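Local coordinates for protein transmembrane oligosaccharyl transferase (Archaeoglobus fulgidus, PDB 3WAJ) that is a membrane-embedded oligosaccharyl transferase of the STT3/AglB family, with a GT-C type transmembrane region and a zinc ion bound in the model, at residues T40-Y52 against T100-I112. Residues are numbered along the deposited sequence; the frame is centred on the assembly and turned at random.
Sequences TVRLGGNDPWYYY and TSGESLRAVLAFI
Arg106 reaches from helix 102-118 into a pocket made by Thr40, Val41, Leu43, Trp49 and Tyr52. The contact belongs to the helical GT-C fold of the STT3 N-terminal region. It joins the loop 40-46 and the N-terminal part of helix 47-60 to one side of helix 102-118. The axes of the two short helical segments approach to 11.0 Å, with 121° between their N-to-C directions. Tyr52 is a knob in a hole formed by Gly102, Leu105, Arg106 and Leu109. Its CG lies opposite the backbone N (chi1 169°), which carries the ring to helix 102-118. Arg106 CG sits over one ring face, 3.8 Å from the Tyr52 centroid, as a CH-pi contact. Leu105 CD1 meets the ring edge, 3.6 Å from Tyr52 CD2, and Leu109 CD1 also lies near the ring plane. A bend at chi3 (-93°) turns the Arg106 guanidinium off the line of its chain, where NE makes a weak hydrogen bond to Tyr52 OH and NH1 meets the loop. The guanidinium plane is steeply inclined to the Tyr52 ring. On the loop side, Val41 lays its two methyls on one side of the helix: CG1 packs on Glu103 CB at 3.5 Å and CG2 on Arg106 CB at 3.6 Å. Leu43 reaches the same arginine with CD1, while its CD2 packs against Ala110 CB. Trp49 brings CZ3 to within 3.9 Å of Arg106 CD. Its NE1 bonds back to Leu43 O from above the carbonyl plane, which ties the indole to the loop. Two residues before Trp49, Asp47 binds the zinc ion with Asp161 and His163. The loop grips Arg106 NH1 twice, both partners near the guanidinium plane: Thr40 OG1 accepts at 3.1 Å, and Val41 O accepts at 2.8 Å on a lone pair in its carbonyl plane.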
loop_
_atom_site.group_PDB
_atom_site.type_symbol
_atom_site.label_atom_id
_atom_site.label_comp_id
_atom_site.label_asym_id
_atom_site.label_seq_id
_atom_site.Cartn_x
_atom_site.Cartn_y
_atom_site.Cartn_z
ATOM N N THR A 40 16.870 -12.550 2.323
ATOM C CA THR A 40 15.847 -13.123 3.198
ATOM C C THR A 40 14.709 -13.563 2.287
ATOM O O THR A 40 14.798 -13.367 1.074
ATOM C CB THR A 40 15.320 -12.077 4.202
ATOM O OG1 THR A 40 14.665 -12.727 5.295
ATOM C CG2 THR A 40 14.328 -11.138 3.518
ATOM N N VAL A 41 13.645 -14.157 2.825
ATOM C CA VAL A 41 12.481 -14.361 1.964
ATOM C C VAL A 41 11.630 -13.122 2.096
ATOM O O VAL A 41 11.191 -12.739 3.185
ATOM C CB VAL A 41 11.703 -15.699 2.173
ATOM C CG1 VAL A 41 11.800 -16.164 3.570
ATOM C CG2 VAL A 41 10.222 -15.569 1.718
ATOM N N ARG A 42 11.423 -12.490 0.956
ATOM C CA ARG A 42 11.098 -11.084 0.909
ATOM C C ARG A 42 9.752 -10.908 0.228
ATOM O O ARG A 42 9.655 -10.974 -0.992
ATOM C CB ARG A 42 12.225 -10.378 0.146
ATOM C CG ARG A 42 11.990 -8.954 -0.208
ATOM C CD ARG A 42 13.168 -8.405 -1.000
ATOM N NE ARG A 42 12.923 -7.004 -1.317
ATOM C CZ ARG A 42 12.661 -6.557 -2.533
ATOM N NH1 ARG A 42 12.654 -7.407 -3.555
ATOM N NH2 ARG A 42 12.423 -5.265 -2.722
ATOM N N LEU A 43 8.714 -10.719 1.043
ATOM C CA LEU A 43 7.349 -10.513 0.567
ATOM C C LEU A 43 7.283 -9.136 -0.083
ATOM O O LEU A 43 8.069 -8.257 0.254
ATOM C CB LEU A 43 6.342 -10.607 1.737
ATOM C CG LEU A 43 6.254 -11.939 2.495
ATOM C CD1 LEU A 43 5.314 -11.849 3.710
ATOM C CD2 LEU A 43 5.811 -13.066 1.573
ATOM N N GLY A 44 6.348 -8.945 -1.005
ATOM C CA GLY A 44 6.256 -7.690 -1.723
ATOM C C GLY A 44 5.607 -6.570 -0.932
ATOM O O GLY A 44 4.965 -6.813 0.107
ATOM N N GLY A 45 5.783 -5.343 -1.432
ATOM C CA GLY A 45 5.058 -4.167 -0.969
ATOM C C GLY A 45 4.962 -3.971 0.536
ATOM O O GLY A 45 5.935 -4.190 1.268
ATOM N N ASN A 46 3.792 -3.536 1.001
ATOM C CA ASN A 46 3.567 -3.368 2.424
ATOM C C ASN A 46 2.499 -4.336 2.935
ATOM O O ASN A 46 2.694 -5.019 3.937
ATOM C CB ASN A 46 3.117 -1.941 2.733
ATOM C CG ASN A 46 4.009 -0.896 2.115
ATOM O OD1 ASN A 46 5.239 -0.973 2.205
ATOM N ND2 ASN A 46 3.390 0.113 1.499
ATOM N N ASP A 47 1.363 -4.369 2.253
ATOM C CA ASP A 47 0.230 -5.172 2.716
ATOM C C ASP A 47 0.475 -6.687 2.896
ATOM O O ASP A 47 -0.053 -7.275 3.845
ATOM C CB ASP A 47 -1.013 -4.895 1.858
ATOM C CG ASP A 47 -1.536 -3.481 2.042
ATOM O OD1 ASP A 47 -1.245 -2.873 3.110
ATOM O OD2 ASP A 47 -2.239 -2.984 1.126
ATOM N N PRO A 48 1.283 -7.313 2.015
ATOM C CA PRO A 48 1.605 -8.720 2.299
ATOM C C PRO A 48 2.312 -8.906 3.641
ATOM O O PRO A 48 2.156 -9.959 4.255
ATOM C CB PRO A 48 2.528 -9.114 1.139
ATOM C CG PRO A 48 2.110 -8.193 0.008
ATOM C CD PRO A 48 1.802 -6.882 0.701
ATOM N N TRP A 49 3.077 -7.920 4.097
ATOM C CA TRP A 49 3.677 -8.042 5.423
ATOM C C TRP A 49 2.631 -8.055 6.541
ATOM O O TRP A 49 2.833 -8.682 7.584
ATOM C CB TRP A 49 4.731 -6.958 5.649
ATOM C CG TRP A 49 5.888 -7.160 4.713
ATOM C CD1 TRP A 49 5.976 -6.733 3.417
ATOM C CD2 TRP A 49 7.102 -7.898 4.977
ATOM N NE1 TRP A 49 7.173 -7.142 2.866
ATOM C CE2 TRP A 49 7.880 -7.859 3.800
ATOM C CE3 TRP A 49 7.594 -8.586 6.085
ATOM C CZ2 TRP A 49 9.143 -8.471 3.706
ATOM C CZ3 TRP A 49 8.859 -9.195 5.995
ATOM C CH2 TRP A 49 9.615 -9.130 4.813
ATOM N N TYR A 50 1.515 -7.368 6.326
ATOM C CA TYR A 50 0.475 -7.332 7.343
ATOM C C TYR A 50 -0.355 -8.621 7.343
ATOM O O TYR A 50 -0.743 -9.104 8.413
ATOM C CB TYR A 50 -0.424 -6.092 7.195
ATOM C CG TYR A 50 -1.243 -5.874 8.431
ATOM C CD1 TYR A 50 -0.647 -5.390 9.595
ATOM C CD2 TYR A 50 -2.598 -6.191 8.464
ATOM C CE1 TYR A 50 -1.375 -5.189 10.765
ATOM C CE2 TYR A 50 -3.355 -5.987 9.637
ATOM C CZ TYR A 50 -2.726 -5.489 10.782
ATOM O OH TYR A 50 -3.434 -5.296 11.943
ATOM N N TYR A 51 -0.633 -9.178 6.159
ATOM C CA TYR A 51 -1.203 -10.530 6.110
ATOM C C TYR A 51 -0.343 -11.487 6.925
ATOM O O TYR A 51 -0.842 -12.231 7.761
ATOM C CB TYR A 51 -1.409 -11.039 4.677
ATOM C CG TYR A 51 -2.792 -10.685 4.219
ATOM C CD1 TYR A 51 -3.903 -11.260 4.824
ATOM C CD2 TYR A 51 -2.997 -9.719 3.241
ATOM C CE1 TYR A 51 -5.183 -10.888 4.457
ATOM C CE2 TYR A 51 -4.272 -9.354 2.854
ATOM C CZ TYR A 51 -5.355 -9.930 3.468
ATOM O OH TYR A 51 -6.614 -9.561 3.073
ATOM N N TYR A 52 0.956 -11.418 6.684
ATOM C CA TYR A 52 1.944 -12.211 7.386
ATOM C C TYR A 52 1.774 -12.054 8.896
ATOM O O TYR A 52 1.706 -13.050 9.623
ATOM C CB TYR A 52 3.323 -11.764 6.905
ATOM C CG TYR A 52 4.528 -12.256 7.662
ATOM C CD1 TYR A 52 5.485 -11.344 8.125
ATOM C CD2 TYR A 52 4.749 -13.614 7.887
ATOM C CE1 TYR A 52 6.622 -11.755 8.791
ATOM C CE2 TYR A 52 5.903 -14.044 8.576
ATOM C CZ TYR A 52 6.830 -13.098 9.013
ATOM O OH TYR A 52 7.966 -13.479 9.681
ATOM N N THR A 100 5.218 -22.222 10.587
ATOM C CA THR A 100 4.338 -21.424 11.424
ATOM C C THR A 100 4.833 -19.994 11.725
ATOM O O THR A 100 4.089 -19.178 12.289
ATOM C CB THR A 100 4.030 -22.189 12.718
ATOM O OG1 THR A 100 5.264 -22.526 13.362
ATOM C CG2 THR A 100 3.260 -23.483 12.396
ATOM N N SER A 101 6.076 -19.688 11.354
ATOM C CA SER A 101 6.647 -18.353 11.589
ATOM C C SER A 101 7.868 -18.106 10.703
ATOM O O SER A 101 8.280 -19.000 9.967
ATOM C CB SER A 101 6.997 -18.148 13.076
ATOM O OG SER A 101 7.907 -19.135 13.537
ATOM N N GLY A 102 8.425 -16.894 10.760
ATOM C CA GLY A 102 9.674 -16.565 10.079
ATOM C C GLY A 102 9.734 -16.840 8.582
ATOM O O GLY A 102 8.701 -16.783 7.877
ATOM N N GLU A 103 10.945 -17.135 8.105
ATOM C CA GLU A 103 11.217 -17.438 6.697
ATOM C C GLU A 103 10.342 -18.541 6.122
ATOM O O GLU A 103 9.808 -18.405 5.021
ATOM C CB GLU A 103 12.690 -17.814 6.513
ATOM C CG GLU A 103 13.653 -16.745 6.983
ATOM C CD GLU A 103 15.000 -16.804 6.280
ATOM O OE1 GLU A 103 15.010 -16.901 5.031
ATOM O OE2 GLU A 103 16.041 -16.736 6.978
ATOM N N SER A 104 10.203 -19.637 6.859
ATOM C CA SER A 104 9.390 -20.760 6.388
ATOM C C SER A 104 7.960 -20.329 6.081
ATOM O O SER A 104 7.428 -20.651 5.021
ATOM C CB SER A 104 9.380 -21.887 7.413
ATOM O OG SER A 104 10.631 -21.979 8.049
ATOM N N LEU A 105 7.345 -19.598 7.012
ATOM C CA LEU A 105 5.984 -19.096 6.829
ATOM C C LEU A 105 5.921 -18.223 5.584
ATOM O O LEU A 105 5.085 -18.449 4.704
ATOM C CB LEU A 105 5.561 -18.270 8.039
ATOM C CG LEU A 105 4.091 -18.244 8.459
ATOM C CD1 LEU A 105 3.708 -16.876 8.998
ATOM C CD2 LEU A 105 3.142 -18.687 7.341
ATOM N N ARG A 106 6.819 -17.240 5.518
ATOM C CA ARG A 106 6.884 -16.291 4.408
ATOM C C ARG A 106 6.992 -16.987 3.058
ATOM O O ARG A 106 6.309 -16.618 2.092
ATOM C CB ARG A 106 8.061 -15.319 4.618
ATOM C CG ARG A 106 7.692 -14.074 5.438
ATOM C CD ARG A 106 8.865 -13.112 5.575
ATOM N NE ARG A 106 9.615 -13.387 6.795
ATOM C CZ ARG A 106 10.926 -13.284 6.917
ATOM N NH1 ARG A 106 11.666 -12.908 5.894
ATOM N NH2 ARG A 106 11.486 -13.555 8.069
ATOM N N ALA A 107 7.848 -18.004 3.001
ATOM C CA ALA A 107 8.032 -18.797 1.780
ATOM C C ALA A 107 6.704 -19.385 1.319
ATOM O O ALA A 107 6.278 -19.173 0.167
ATOM C CB ALA A 107 9.042 -19.899 2.013
ATOM N N VAL A 108 6.049 -20.121 2.212
ATOM C CA VAL A 108 4.713 -20.638 1.909
ATOM C C VAL A 108 3.776 -19.509 1.439
ATOM O O VAL A 108 3.203 -19.592 0.352
ATOM C CB VAL A 108 4.107 -21.431 3.100
ATOM C CG1 VAL A 108 2.654 -21.811 2.815
ATOM C CG2 VAL A 108 4.928 -22.686 3.383
ATOM N N LEU A 109 3.638 -18.455 2.243
ATOM C CA LEU A 109 2.759 -17.343 1.888
ATOM C C LEU A 109 3.114 -16.746 0.533
ATOM O O LEU A 109 2.227 -16.323 -0.198
ATOM C CB LEU A 109 2.788 -16.250 2.957
ATOM C CG LEU A 109 2.385 -16.733 4.337
ATOM C CD1 LEU A 109 2.288 -15.548 5.300
ATOM C CD2 LEU A 109 1.059 -17.512 4.277
ATOM N N ALA A 110 4.403 -16.730 0.195
ATOM C CA ALA A 110 4.868 -16.175 -1.089
ATOM C C ALA A 110 4.220 -16.839 -2.300
ATOM O O ALA A 110 3.951 -16.183 -3.307
ATOM C CB ALA A 110 6.395 -16.254 -1.195
ATOM N N PHE A 111 3.984 -18.144 -2.208
ATOM C CA PHE A 111 3.418 -18.893 -3.330
ATOM C C PHE A 111 1.929 -18.680 -3.519
ATOM O O PHE A 111 1.410 -18.857 -4.614
ATOM C CB PHE A 111 3.699 -20.380 -3.176
ATOM C CG PHE A 111 5.116 -20.736 -3.435
ATOM C CD1 PHE A 111 5.584 -20.842 -4.733
ATOM C CD2 PHE A 111 5.998 -20.938 -2.382
ATOM C CE1 PHE A 111 6.915 -21.161 -4.975
ATOM C CE2 PHE A 111 7.334 -21.260 -2.616
ATOM C CZ PHE A 111 7.792 -21.370 -3.909
ATOM N N ILE A 112 1.245 -18.307 -2.445
ATOM C CA ILE A 112 -0.206 -18.194 -2.465
ATOM C C ILE A 112 -0.794 -17.272 -3.553
ATOM O O ILE A 112 -1.760 -17.656 -4.218
ATOM C CB ILE A 112 -0.752 -17.861 -1.058
ATOM C CG1 ILE A 112 -0.610 -19.102 -0.179
ATOM C CG2 ILE A 112 -2.225 -17.382 -1.109
ATOM C CD1 ILE A 112 -0.943 -18.886 1.283
#